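Local coordinates for N utilization substance protein B homolog (Thermotoga maritima, PDB 1TZV) that probably takes part in transcription antitermination of ribosomal RNA operons by binding the boxA sequence in RNA, at residues A[7-12]-A[89-94]. Residues are numbered along the deposited sequence; the frame is centred on the assembly and turned at random. Where two conformers were deposited one is given.
Sequences RMRLAV and TYELLF
Arg9 and Glu91 carry this contact alone, as a buried salt bridge between helix 5-19 and helix 79-94. The shortest bond between the two segments runs from Arg9 NE to Glu91 OE2 at 2.9 Å, with an N-H...O angle of 156°. Arg9 NH2 adds two longer bonds of 3.2 Å each, to Glu91 OE1 and to Glu91 OE2, so the guanidinium grips side-on through NE and one terminal nitrogen. All three bonds use the syn side of the carboxylate, yet the two planes stand 64° apart; NE and NH2 reach OE2 from opposite faces of the carboxylate plane, each only slightly out of it. Both residues reach inward by placing CG anti to the backbone N (chi1 -168° in Arg9), and a bend at chi3 turns the arginine's NE edge onto the acid.

Further hydrogen bonds fix the carboxylate from outside the two segments: Tyr50 OH from helix 41-56 meets OE2, and Thr103 OG1 from helix 100-114 meets OE1. Replacing Arg9 by a leucine would probably leave the buried Glu91 charge without its counterion from helix 5-19.

As for packing, the backbones stay apart, Arg9 CA and Glu91 CA lying 9.7 Å from each other, and the segments bury merely 93 Å² between them. The arrangement is thus a polar bridge, reached by long side chains across the interior of the all-helical NusB fold, that ties its N-terminal helix to helix 79-94 near the centre of the chain.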
loop_
_atom_site.group_PDB
_atom_site.type_symbol
_atom_site.label_atom_id
_atom_site.label_comp_id
_atom_site.label_asym_id
_atom_site.label_seq_id
_atom_site.Cartn_x
_atom_site.Cartn_y
_atom_site.Cartn_z
ATOM N N ARG A 7 -5.480 -10.904 -0.824
ATOM C CA ARG A 7 -6.050 -10.661 -2.143
ATOM C C ARG A 7 -6.741 -9.295 -2.195
ATOM O O ARG A 7 -6.662 -8.594 -3.205
ATOM C CB ARG A 7 -7.017 -11.799 -2.539
ATOM C CG ARG A 7 -7.458 -11.745 -3.999
ATOM C CD ARG A 7 -7.966 -13.090 -4.555
ATOM N NE ARG A 7 -8.276 -12.958 -5.978
ATOM C CZ ARG A 7 -9.488 -12.728 -6.474
ATOM N NH1 ARG A 7 -9.657 -12.601 -7.786
ATOM N NH2 ARG A 7 -10.537 -12.654 -5.668
ATOM N N MET A 8 -7.413 -8.930 -1.113
ATOM C CA MET A 8 -8.064 -7.626 -1.025
ATOM C C MET A 8 -6.967 -6.562 -1.203
ATOM O O MET A 8 -7.110 -5.652 -2.025
ATOM C CB MET A 8 -8.730 -7.481 0.354
ATOM C CG MET A 8 -9.386 -6.128 0.663
ATOM S SD MET A 8 -8.275 -4.752 1.040
ATOM C CE MET A 8 -7.628 -5.271 2.648
ATOM N N ARG A 9 -5.871 -6.686 -0.450
ATOM C CA ARG A 9 -4.795 -5.709 -0.525
ATOM C C ARG A 9 -4.140 -5.677 -1.894
ATOM O O ARG A 9 -3.744 -4.600 -2.362
ATOM C CB ARG A 9 -3.731 -5.966 0.546
ATOM C CG ARG A 9 -2.763 -4.810 0.691
ATOM C CD ARG A 9 -1.603 -5.135 1.597
ATOM N NE ARG A 9 -1.962 -5.296 3.003
ATOM C CZ ARG A 9 -2.035 -6.465 3.622
ATOM N NH1 ARG A 9 -1.802 -7.597 2.971
ATOM N NH2 ARG A 9 -2.269 -6.495 4.921
ATOM N N LEU A 10 -4.017 -6.835 -2.537
ATOM C CA LEU A 10 -3.420 -6.871 -3.868
ATOM C C LEU A 10 -4.290 -6.123 -4.873
ATOM O O LEU A 10 -3.775 -5.536 -5.818
ATOM C CB LEU A 10 -3.205 -8.309 -4.351
ATOM C CG LEU A 10 -1.870 -8.983 -4.022
ATOM C CD1 LEU A 10 -1.954 -10.427 -4.499
ATOM C CD2 LEU A 10 -0.687 -8.240 -4.676
ATOM N N ALA A 11 -5.608 -6.142 -4.688
ATOM C CA ALA A 11 -6.490 -5.417 -5.618
ATOM C C ALA A 11 -6.212 -3.913 -5.495
ATOM O O ALA A 11 -6.215 -3.184 -6.494
ATOM C CB ALA A 11 -7.969 -5.712 -5.308
ATOM N N VAL A 12 -5.998 -3.449 -4.262
ATOM C CA VAL A 12 -5.678 -2.045 -4.017
ATOM C C VAL A 12 -4.354 -1.725 -4.730
ATOM O O VAL A 12 -4.241 -0.721 -5.445
ATOM C CB VAL A 12 -5.558 -1.769 -2.488
ATOM C CG1 VAL A 12 -5.083 -0.364 -2.263
ATOM C CG2 VAL A 12 -6.905 -1.983 -1.806
ATOM N N THR A 89 2.102 2.505 4.039
ATOM C CA THR A 89 2.080 3.668 4.936
ATOM C C THR A 89 0.625 3.988 5.283
ATOM O O THR A 89 0.299 4.249 6.454
ATOM C CB THR A 89 2.804 4.861 4.281
ATOM O OG1 THR A 89 4.174 4.495 4.090
ATOM C CG2 THR A 89 2.779 6.114 5.188
ATOM N N TYR A 90 -0.264 3.938 4.298
ATOM C CA TYR A 90 -1.672 4.166 4.546
ATOM C C TYR A 90 -2.169 3.148 5.572
ATOM O O TYR A 90 -2.838 3.498 6.551
ATOM C CB TYR A 90 -2.480 3.995 3.250
ATOM C CG TYR A 90 -3.960 3.849 3.537
ATOM C CD1 TYR A 90 -4.741 4.967 3.896
ATOM C CD2 TYR A 90 -4.544 2.586 3.618
ATOM C CE1 TYR A 90 -6.055 4.808 4.342
ATOM C CE2 TYR A 90 -5.862 2.420 4.068
ATOM C CZ TYR A 90 -6.596 3.538 4.430
ATOM O OH TYR A 90 -7.871 3.380 4.936
ATOM N N GLU A 91 -1.862 1.876 5.354
ATOM C CA GLU A 91 -2.327 0.834 6.250
ATOM C C GLU A 91 -1.766 1.019 7.664
ATOM O O GLU A 91 -2.506 0.886 8.659
ATOM C CB GLU A 91 -1.958 -0.543 5.680
ATOM C CG GLU A 91 -2.605 -1.679 6.427
ATOM C CD GLU A 91 -2.320 -3.008 5.764
ATOM O OE1 GLU A 91 -1.318 -3.653 6.141
ATOM O OE2 GLU A 91 -3.075 -3.399 4.866
ATOM N N LEU A 92 -0.482 1.317 7.759
ATOM C CA LEU A 92 0.179 1.565 9.045
ATOM C C LEU A 92 -0.525 2.686 9.835
ATOM O O LEU A 92 -0.837 2.546 11.034
ATOM C CB LEU A 92 1.611 2.014 8.786
ATOM C CG LEU A 92 2.897 1.434 9.347
ATOM C CD1 LEU A 92 3.882 1.186 8.205
ATOM C CD2 LEU A 92 3.492 2.428 10.326
ATOM N N LEU A 93 -0.782 3.804 9.170
ATOM C CA LEU A 93 -1.378 4.956 9.835
ATOM C C LEU A 93 -2.866 4.905 10.097
ATOM O O LEU A 93 -3.324 5.368 11.153
ATOM C CB LEU A 93 -1.114 6.216 9.010
ATOM C CG LEU A 93 0.326 6.654 8.794
ATOM C CD1 LEU A 93 0.349 7.765 7.747
ATOM C CD2 LEU A 93 0.916 7.116 10.120
ATOM N N PHE A 94 -3.621 4.333 9.169
ATOM C CA PHE A 94 -5.073 4.385 9.226
ATOM C C PHE A 94 -5.892 3.151 9.479
ATOM O O PHE A 94 -7.071 3.254 9.841
ATOM C CB PHE A 94 -5.569 5.032 7.930
ATOM C CG PHE A 94 -5.068 6.429 7.729
ATOM C CD1 PHE A 94 -5.620 7.478 8.451
ATOM C CD2 PHE A 94 -4.019 6.701 6.856
ATOM C CE1 PHE A 94 -5.135 8.780 8.303
ATOM C CE2 PHE A 94 -3.527 7.995 6.700
ATOM C CZ PHE A 94 -4.085 9.039 7.430
#